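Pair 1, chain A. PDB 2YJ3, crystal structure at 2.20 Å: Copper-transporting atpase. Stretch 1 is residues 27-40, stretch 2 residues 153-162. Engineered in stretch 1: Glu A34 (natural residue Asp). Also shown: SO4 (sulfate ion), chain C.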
# COMPACT_ATOMS: atom_id res chain seq x y z
N GLU A 27 -11.38 19.76 13.74
CA GLU A 27 -12.71 19.91 13.13
C GLU A 27 -13.09 18.73 12.23
O GLU A 27 -14.19 18.70 11.68
CB GLU A 27 -12.81 21.22 12.34
N ILE A 28 -12.18 17.77 12.07
CA ILE A 28 -12.50 16.58 11.27
C ILE A 28 -13.11 15.48 12.13
O ILE A 28 -12.89 15.43 13.34
CB ILE A 28 -11.29 16.06 10.44
CG1 ILE A 28 -10.39 15.15 11.28
CG2 ILE A 28 -10.51 17.21 9.82
CD1 ILE A 28 -10.77 13.69 11.17
N ASP A 29 -13.90 14.60 11.50
CA ASP A 29 -14.67 13.60 12.23
C ASP A 29 -14.57 12.21 11.62
O ASP A 29 -15.05 11.23 12.19
CB ASP A 29 -16.14 14.02 12.27
CG ASP A 29 -16.66 14.41 10.91
OD1 ASP A 29 -17.15 13.52 10.19
OD2 ASP A 29 -16.56 15.60 10.56
N THR A 30 -13.96 12.12 10.45
CA THR A 30 -13.79 10.83 9.80
C THR A 30 -12.32 10.56 9.49
O THR A 30 -11.57 11.47 9.10
CB THR A 30 -14.63 10.75 8.52
OG1 THR A 30 -15.92 11.30 8.78
CG2 THR A 30 -14.78 9.32 8.05
N ILE A 31 -11.90 9.32 9.69
CA ILE A 31 -10.54 8.91 9.39
C ILE A 31 -10.57 7.74 8.43
O ILE A 31 -11.15 6.70 8.73
CB ILE A 31 -9.81 8.42 10.63
CG1 ILE A 31 -9.78 9.53 11.68
CG2 ILE A 31 -8.40 7.97 10.26
CD1 ILE A 31 -9.21 9.09 12.98
N ILE A 32 -9.93 7.92 7.28
CA ILE A 32 -9.87 6.86 6.29
C ILE A 32 -8.44 6.38 6.08
O ILE A 32 -7.53 7.18 5.88
CB ILE A 32 -10.45 7.33 4.96
CG1 ILE A 32 -11.91 7.74 5.16
CG2 ILE A 32 -10.30 6.24 3.92
CD1 ILE A 32 -12.64 8.16 3.88
N PHE A 33 -8.27 5.06 6.15
CA PHE A 33 -7.00 4.42 5.83
C PHE A 33 -7.05 3.69 4.50
O PHE A 33 -8.01 3.00 4.18
CB PHE A 33 -6.63 3.40 6.90
CG PHE A 33 -6.35 3.99 8.23
CD1 PHE A 33 -5.07 4.39 8.57
CD2 PHE A 33 -7.36 4.13 9.17
CE1 PHE A 33 -4.80 4.93 9.80
CE2 PHE A 33 -7.10 4.67 10.41
CZ PHE A 33 -5.81 5.07 10.73
N GLU A 34 -5.97 3.82 3.73
CA GLU A 34 -5.69 2.93 2.63
C GLU A 34 -5.04 1.68 3.19
O GLU A 34 -4.03 1.76 3.88
CB GLU A 34 -4.72 3.61 1.68
CG GLU A 34 -5.40 4.33 0.55
CD GLU A 34 -5.52 3.45 -0.68
OE1 GLU A 34 -5.80 2.24 -0.52
OE2 GLU A 34 -5.31 3.98 -1.79
N LYS A 35 -5.61 0.52 2.92
CA LYS A 35 -5.04 -0.70 3.46
C LYS A 35 -3.54 -0.73 3.17
O LYS A 35 -2.73 -0.82 4.08
CB LYS A 35 -5.73 -1.94 2.88
CG LYS A 35 -4.98 -3.25 3.16
CD LYS A 35 -5.75 -4.46 2.66
CE LYS A 35 -5.15 -5.00 1.37
NZ LYS A 35 -3.90 -5.79 1.59
N THR A 36 -3.18 -0.62 1.90
CA THR A 36 -1.82 -0.89 1.48
C THR A 36 -0.90 0.29 1.72
O THR A 36 -1.11 1.37 1.17
CB THR A 36 -1.77 -1.24 -0.01
OG1 THR A 36 -2.59 -2.39 -0.25
CG2 THR A 36 -0.32 -1.52 -0.44
N GLY A 37 0.13 0.08 2.53
CA GLY A 37 1.14 1.10 2.75
C GLY A 37 0.95 1.87 4.03
O GLY A 37 1.93 2.38 4.61
N THR A 38 -0.29 1.98 4.49
CA THR A 38 -0.54 2.72 5.73
C THR A 38 -0.73 1.79 6.92
O THR A 38 0.01 1.89 7.90
CB THR A 38 -1.74 3.68 5.60
OG1 THR A 38 -2.96 2.95 5.65
CG2 THR A 38 -1.64 4.46 4.30
N LEU A 39 -1.71 0.90 6.83
CA LEU A 39 -1.96 -0.08 7.89
C LEU A 39 -1.02 -1.26 7.74
O LEU A 39 -0.88 -2.09 8.64
CB LEU A 39 -3.41 -0.56 7.84
CG LEU A 39 -4.46 0.47 8.26
CD1 LEU A 39 -5.87 -0.11 8.12
CD2 LEU A 39 -4.19 0.93 9.69
N THR A 40 -0.37 -1.34 6.59
CA THR A 40 0.56 -2.41 6.33
C THR A 40 1.83 -1.78 5.80
O THR A 40 1.82 -0.63 5.38
CB THR A 40 0.03 -3.36 5.24
OG1 THR A 40 -0.09 -2.64 4.01
CG2 THR A 40 -1.33 -3.92 5.63
N LEU A 153 -15.85 9.69 16.05
CA LEU A 153 -14.76 9.61 15.09
C LEU A 153 -14.73 8.24 14.43
O LEU A 153 -14.30 7.25 15.03
CB LEU A 153 -13.43 9.87 15.79
CG LEU A 153 -12.31 10.40 14.92
CD1 LEU A 153 -12.64 11.82 14.49
CD2 LEU A 153 -11.00 10.36 15.68
N LYS A 154 -15.19 8.19 13.18
CA LYS A 154 -15.40 6.92 12.48
C LYS A 154 -14.21 6.55 11.61
O LYS A 154 -13.69 7.38 10.87
CB LYS A 154 -16.66 7.00 11.62
N ILE A 155 -13.80 5.29 11.70
CA ILE A 155 -12.68 4.81 10.91
C ILE A 155 -13.16 4.00 9.70
O ILE A 155 -14.10 3.21 9.79
CB ILE A 155 -11.75 3.92 11.74
CG1 ILE A 155 -11.61 4.46 13.17
CG2 ILE A 155 -10.41 3.78 11.04
CD1 ILE A 155 -11.18 5.91 13.25
N ILE A 156 -12.50 4.20 8.57
CA ILE A 156 -12.84 3.48 7.35
C ILE A 156 -11.58 3.01 6.65
O ILE A 156 -10.61 3.75 6.52
CB ILE A 156 -13.67 4.38 6.39
CG1 ILE A 156 -14.95 4.84 7.07
CG2 ILE A 156 -13.98 3.65 5.08
CD1 ILE A 156 -15.81 5.71 6.19
N ILE A 157 -11.60 1.75 6.21
CA ILE A 157 -10.51 1.18 5.43
C ILE A 157 -10.94 1.09 3.97
O ILE A 157 -12.00 0.55 3.66
CB ILE A 157 -10.17 -0.24 5.92
CG1 ILE A 157 -9.61 -0.21 7.34
CG2 ILE A 157 -9.19 -0.91 4.97
CD1 ILE A 157 -9.25 -1.59 7.86
N LEU A 158 -10.12 1.63 3.07
CA LEU A 158 -10.37 1.50 1.62
C LEU A 158 -9.24 0.69 1.00
O LEU A 158 -8.12 0.72 1.51
CB LEU A 158 -10.43 2.86 0.93
CG LEU A 158 -11.36 3.91 1.51
CD1 LEU A 158 -11.37 5.13 0.59
CD2 LEU A 158 -12.76 3.36 1.72
N SER A 159 -9.53 -0.01 -0.08
CA SER A 159 -8.51 -0.84 -0.72
C SER A 159 -8.91 -1.31 -2.11
O SER A 159 -10.08 -1.57 -2.37
CB SER A 159 -8.18 -2.04 0.16
OG SER A 159 -7.28 -2.92 -0.49
N GLY A 160 -7.92 -1.41 -3.00
CA GLY A 160 -8.14 -1.94 -4.33
C GLY A 160 -7.94 -3.44 -4.29
O GLY A 160 -7.88 -4.11 -5.32
N ASP A 161 -7.82 -3.97 -3.07
CA ASP A 161 -7.59 -5.40 -2.90
C ASP A 161 -8.90 -6.20 -2.76
O ASP A 161 -9.97 -5.65 -2.51
CB ASP A 161 -6.68 -5.63 -1.69
CG ASP A 161 -5.71 -6.77 -1.92
OD1 ASP A 161 -6.06 -7.72 -2.65
OD2 ASP A 161 -4.59 -6.71 -1.35
N LYS A 162 -8.79 -7.52 -2.91
CA LYS A 162 -9.97 -8.38 -2.86
C LYS A 162 -10.62 -8.44 -1.49
O LYS A 162 -9.96 -8.25 -0.46
CB LYS A 162 -9.63 -9.79 -3.36
CG LYS A 162 -9.83 -9.98 -4.86
CD LYS A 162 -9.11 -8.89 -5.65
S SO4 C . -4.67 -0.35 -3.51
O1 SO4 C . -5.57 0.44 -4.35
O2 SO4 C . -4.80 0.07 -2.11
O3 SO4 C . -4.99 -1.78 -3.61
O4 SO4 C . -3.30 -0.13 -3.97

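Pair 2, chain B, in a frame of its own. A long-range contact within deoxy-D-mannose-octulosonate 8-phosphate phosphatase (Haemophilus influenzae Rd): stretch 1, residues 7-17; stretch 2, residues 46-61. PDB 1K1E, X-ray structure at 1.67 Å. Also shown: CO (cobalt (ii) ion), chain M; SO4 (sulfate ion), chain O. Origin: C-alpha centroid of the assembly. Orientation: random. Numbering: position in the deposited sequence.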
# COMPACT_ATOMS: atom_id res chain seq x y z
N ASN B 7 -0.25 -30.47 17.25
CA ASN B 7 -1.56 -30.76 17.81
C ASN B 7 -2.60 -29.71 17.45
O ASN B 7 -3.74 -29.81 17.92
CB ASN B 7 -1.47 -30.89 19.34
CG ASN B 7 -0.62 -32.11 19.79
OD1 ASN B 7 -0.68 -33.18 19.18
ND2 ASN B 7 0.14 -31.94 20.85
N ILE B 8 -2.25 -28.71 16.63
CA ILE B 8 -3.26 -27.69 16.36
C ILE B 8 -4.38 -28.22 15.50
O ILE B 8 -4.13 -28.81 14.45
CB ILE B 8 -2.63 -26.43 15.67
CG1 ILE B 8 -1.60 -25.83 16.68
CG2 ILE B 8 -3.73 -25.42 15.29
CD1 ILE B 8 -0.78 -24.65 16.18
N LYS B 9 -5.61 -28.00 15.97
CA LYS B 9 -6.82 -28.39 15.30
C LYS B 9 -7.70 -27.19 14.97
O LYS B 9 -8.65 -27.33 14.21
CB LYS B 9 -7.66 -29.37 16.16
CG LYS B 9 -6.93 -30.70 16.38
CD LYS B 9 -6.55 -31.39 15.08
CE LYS B 9 -7.76 -31.73 14.21
NZ LYS B 9 -7.30 -32.54 13.13
N PHE B 10 -7.35 -26.02 15.49
CA PHE B 10 -8.14 -24.81 15.32
C PHE B 10 -7.23 -23.60 15.32
O PHE B 10 -6.34 -23.47 16.14
CB PHE B 10 -9.11 -24.75 16.49
CG PHE B 10 -10.20 -23.70 16.39
CD1 PHE B 10 -10.81 -23.36 15.17
CD2 PHE B 10 -10.66 -23.11 17.58
CE1 PHE B 10 -11.88 -22.41 15.14
CE2 PHE B 10 -11.71 -22.17 17.57
CZ PHE B 10 -12.32 -21.81 16.37
N VAL B 11 -7.50 -22.70 14.41
CA VAL B 11 -6.74 -21.45 14.30
C VAL B 11 -7.77 -20.35 14.35
O VAL B 11 -8.75 -20.35 13.60
CB VAL B 11 -6.05 -21.38 12.97
CG1 VAL B 11 -5.47 -19.93 12.73
CG2 VAL B 11 -4.96 -22.40 12.95
N ILE B 12 -7.60 -19.45 15.31
CA ILE B 12 -8.47 -18.26 15.43
C ILE B 12 -7.60 -17.06 14.99
O ILE B 12 -6.45 -16.87 15.51
CB ILE B 12 -8.87 -18.02 16.91
CG1 ILE B 12 -9.76 -19.14 17.41
CG2 ILE B 12 -9.63 -16.67 17.05
CD1 ILE B 12 -9.88 -19.07 18.92
N THR B 13 -8.14 -16.24 14.10
CA THR B 13 -7.39 -15.10 13.64
C THR B 13 -8.10 -13.76 13.85
O THR B 13 -9.30 -13.58 13.59
CB THR B 13 -7.01 -15.25 12.12
OG1 THR B 13 -6.21 -14.12 11.74
CG2 THR B 13 -8.20 -15.21 11.24
N ASP B 14 -7.33 -12.81 14.39
CA ASP B 14 -7.79 -11.44 14.51
C ASP B 14 -7.90 -10.96 13.05
O ASP B 14 -7.38 -11.59 12.12
CB ASP B 14 -6.73 -10.59 15.25
CG ASP B 14 -6.98 -9.11 15.12
OD1 ASP B 14 -8.15 -8.70 15.21
OD2 ASP B 14 -6.01 -8.37 14.95
N VAL B 15 -8.62 -9.87 12.83
CA VAL B 15 -8.72 -9.35 11.48
C VAL B 15 -7.83 -8.15 11.13
O VAL B 15 -6.91 -8.26 10.33
CB VAL B 15 -10.22 -8.93 11.14
CG1 VAL B 15 -10.30 -8.23 9.79
CG2 VAL B 15 -11.08 -10.20 11.14
N ASP B 16 -8.09 -7.01 11.75
CA ASP B 16 -7.32 -5.82 11.35
C ASP B 16 -5.91 -5.88 11.81
O ASP B 16 -5.68 -6.02 12.99
CB ASP B 16 -8.01 -4.57 11.87
CG ASP B 16 -9.41 -4.43 11.30
OD1 ASP B 16 -9.51 -4.33 10.06
OD2 ASP B 16 -10.39 -4.50 12.08
N GLY B 17 -4.96 -5.77 10.89
CA GLY B 17 -3.57 -5.79 11.34
C GLY B 17 -2.96 -7.17 11.19
O GLY B 17 -1.72 -7.32 11.27
N MET B 46 -6.32 -24.23 2.93
CA MET B 46 -5.44 -25.38 3.13
C MET B 46 -5.66 -25.91 4.52
O MET B 46 -5.69 -27.11 4.74
CB MET B 46 -3.98 -24.97 2.91
CG MET B 46 -3.69 -24.79 1.47
SD MET B 46 -2.11 -24.03 1.21
CE MET B 46 -1.80 -24.52 -0.63
N LEU B 47 -5.82 -25.01 5.48
CA LEU B 47 -6.04 -25.50 6.81
C LEU B 47 -7.30 -26.32 6.95
O LEU B 47 -7.27 -27.43 7.46
CB LEU B 47 -6.10 -24.36 7.85
CG LEU B 47 -4.79 -23.58 8.11
CD1 LEU B 47 -5.00 -22.47 9.16
CD2 LEU B 47 -3.69 -24.54 8.65
N MET B 48 -8.39 -25.75 6.46
CA MET B 48 -9.67 -26.42 6.57
C MET B 48 -9.62 -27.78 5.89
O MET B 48 -10.15 -28.78 6.39
CB MET B 48 -10.70 -25.48 5.96
CG MET B 48 -10.79 -24.15 6.71
SD MET B 48 -12.05 -22.93 6.14
CE MET B 48 -12.29 -23.47 4.66
N ASP B 49 -8.96 -27.83 4.74
CA ASP B 49 -8.79 -29.07 3.97
C ASP B 49 -7.99 -30.13 4.76
O ASP B 49 -8.23 -31.34 4.61
CB ASP B 49 -8.13 -28.75 2.63
CG ASP B 49 -7.80 -29.99 1.79
OD1 ASP B 49 -6.61 -30.40 1.68
OD2 ASP B 49 -8.76 -30.57 1.22
N ALA B 50 -7.07 -29.67 5.62
CA ALA B 50 -6.22 -30.53 6.41
C ALA B 50 -6.82 -30.79 7.80
O ALA B 50 -6.08 -31.14 8.74
CB ALA B 50 -4.83 -29.90 6.54
N ASP B 51 -8.14 -30.58 7.90
CA ASP B 51 -8.94 -30.80 9.11
C ASP B 51 -8.60 -29.84 10.23
O ASP B 51 -8.69 -30.22 11.38
CB ASP B 51 -8.75 -32.23 9.62
CG ASP B 51 -9.86 -32.66 10.57
OD1 ASP B 51 -9.55 -33.41 11.53
OD2 ASP B 51 -11.03 -32.25 10.37
N ILE B 52 -8.17 -28.63 9.91
CA ILE B 52 -7.91 -27.66 10.97
C ILE B 52 -8.90 -26.54 10.76
O ILE B 52 -8.85 -25.82 9.74
CB ILE B 52 -6.50 -27.15 10.84
CG1 ILE B 52 -5.51 -28.30 11.08
CG2 ILE B 52 -6.35 -25.94 11.78
CD1 ILE B 52 -4.07 -27.87 10.76
N GLN B 53 -9.83 -26.35 11.69
CA GLN B 53 -10.81 -25.32 11.43
C GLN B 53 -10.22 -23.92 11.57
O GLN B 53 -9.20 -23.74 12.26
CB GLN B 53 -11.95 -25.48 12.40
CG GLN B 53 -12.59 -26.87 12.29
CD GLN B 53 -13.62 -27.08 13.41
OE1 GLN B 53 -14.67 -26.44 13.42
NE2 GLN B 53 -13.29 -27.91 14.37
N VAL B 54 -10.88 -22.95 10.95
CA VAL B 54 -10.41 -21.57 11.08
C VAL B 54 -11.57 -20.69 11.57
O VAL B 54 -12.69 -20.82 11.11
CB VAL B 54 -9.85 -21.05 9.77
CG1 VAL B 54 -9.50 -19.58 9.91
CG2 VAL B 54 -8.63 -21.97 9.32
N ALA B 55 -11.30 -19.80 12.51
CA ALA B 55 -12.30 -18.85 13.01
C ALA B 55 -11.73 -17.43 12.94
O ALA B 55 -10.49 -17.24 12.97
CB ALA B 55 -12.70 -19.17 14.46
N VAL B 56 -12.64 -16.46 12.80
CA VAL B 56 -12.28 -15.04 12.74
C VAL B 56 -12.84 -14.38 13.99
O VAL B 56 -13.98 -14.63 14.38
CB VAL B 56 -12.91 -14.42 11.47
CG1 VAL B 56 -12.82 -12.86 11.50
CG2 VAL B 56 -12.24 -15.04 10.23
N LEU B 57 -12.05 -13.49 14.60
CA LEU B 57 -12.45 -12.80 15.81
C LEU B 57 -12.15 -11.33 15.52
O LEU B 57 -11.03 -11.02 15.19
CB LEU B 57 -11.59 -13.31 16.96
CG LEU B 57 -12.16 -13.47 18.37
CD1 LEU B 57 -11.01 -13.37 19.32
CD2 LEU B 57 -13.20 -12.42 18.74
N SER B 58 -13.12 -10.45 15.60
CA SER B 58 -12.84 -9.05 15.35
C SER B 58 -13.71 -8.22 16.27
O SER B 58 -14.85 -8.61 16.54
CB SER B 58 -13.18 -8.68 13.89
OG SER B 58 -12.99 -7.30 13.70
N GLY B 59 -13.18 -7.11 16.77
CA GLY B 59 -13.97 -6.23 17.61
C GLY B 59 -14.94 -5.39 16.77
O GLY B 59 -15.73 -4.59 17.30
N ARG B 60 -14.93 -5.60 15.45
CA ARG B 60 -15.77 -4.83 14.54
C ARG B 60 -16.58 -5.82 13.72
O ARG B 60 -16.17 -6.95 13.52
CB ARG B 60 -14.87 -3.96 13.61
CG ARG B 60 -14.15 -2.77 14.32
CD ARG B 60 -13.12 -2.00 13.43
NE ARG B 60 -13.77 -1.13 12.45
CZ ARG B 60 -14.06 0.17 12.66
NH1 ARG B 60 -13.73 0.73 13.83
NH2 ARG B 60 -14.70 0.89 11.72
N ASP B 61 -17.75 -5.41 13.28
CA ASP B 61 -18.61 -6.26 12.44
C ASP B 61 -18.97 -5.43 11.21
O ASP B 61 -19.29 -4.28 11.34
CB ASP B 61 -19.90 -6.58 13.21
CG ASP B 61 -20.72 -7.72 12.56
OD1 ASP B 61 -21.71 -8.19 13.19
OD2 ASP B 61 -20.39 -8.16 11.44
CO CO M . -5.74 -6.34 15.13
S SO4 O . -9.90 -5.54 17.33
O1 SO4 O . -8.86 -6.21 18.11
O2 SO4 O . -9.24 -4.43 16.58
O3 SO4 O . -10.93 -4.98 18.19
O4 SO4 O . -10.46 -6.59 16.45
O HOH W 1 -10.64 -29.21 13.79
O HOH W 2 -5.23 -31.61 11.20
O HOH W 3 -7.90 -6.16 14.85
O HOH W 4 -10.46 -7.00 13.80
O HOH W 5 -12.58 -5.90 11.09
O HOH W 6 -5.31 -4.30 15.02
O HOH W 7 -6.07 -6.44 17.23

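What backbone arrangement do the two pairs share? In each, two neighbouring parallel strands lie in register, 30-34 beside 154-158 in pair 1 and 10-14 beside 53-58 in pair 2, with crossing angles of -23° and -26°. Fourteen central residues superpose to 0.4 Å. The hydrogen-bond ladder follows the same positions: Ile A31 N donates to Lys A154 O at 2.9 Å and Ile A31 O accepts from Ile A156 N at 2.8 Å, while Val B11 N donates to Gln B53 O at 2.9 Å and Val B11 O accepts from Ala B55 N at 2.8 Å. Alternate residues of one strand thus spend both backbone groups on the other strand.

How do different side chains fill the same sheet face? Thr A30 matches Phe B10, and Ile A156 matches Ala B55. In pair 1 the small threonine sits beside the longer isoleucine, with Thr A30 CG2 4.2 Å from Ile A156 CD1. Pair 2 reverses the sizes: the phenylalanine ring reaches across to the small alanine, bringing Phe B10 CZ within 3.3 Å of Ala B55 CB. Further along this face, Ile A32 CG2 lies 3.5 Å from Leu A158 CG, and the matching Ile B12 CG2 lies 3.9 Å from Leu B57 CB.

What happens on the other face? Here the large ring belongs to pair 1. Phe A33 CE2 meets Ile A155 CG2 at 3.5 Å, at the ring edge, whereas the matching Thr B13 is smaller and its CG2 comes 4.2 Å from Val B56 CG2. Two residues before the ring, Ile A31 CD1 packs 3.5 Å from Leu A153 CD2; the shorter Val B11 leaves its CG2 4.0 Å from Ile B52 CG2.

Where do charges join the stretches? In pair 1 the salt bridge follows the strands, with Lys A35 NZ 3.2 Å from Asp A161 OD2 and the hydrogen bond weak. In pair 2 it lies before them, Lys B9 NZ to Asp B51 OD1 at 2.9 Å. Val B15, matching Lys A35, instead makes an apolar contact, its CG2 3.2 Å from Val B56 CG1.

What gathers where the strands end? Both pairs hold a sulfate near a matched glycine: Gly A160 N bonds weakly to SO4 O3 at 3.0 Å, and Gly B59 N bonds to SO4 O4 at 2.8 Å. The engineered Glu A34 places OE1 2.9 Å from SO4 O2. Its match, Asp B14, binds cobalt through OD2 at 2.0 Å, joined by Asp B16 O at 2.2 Å.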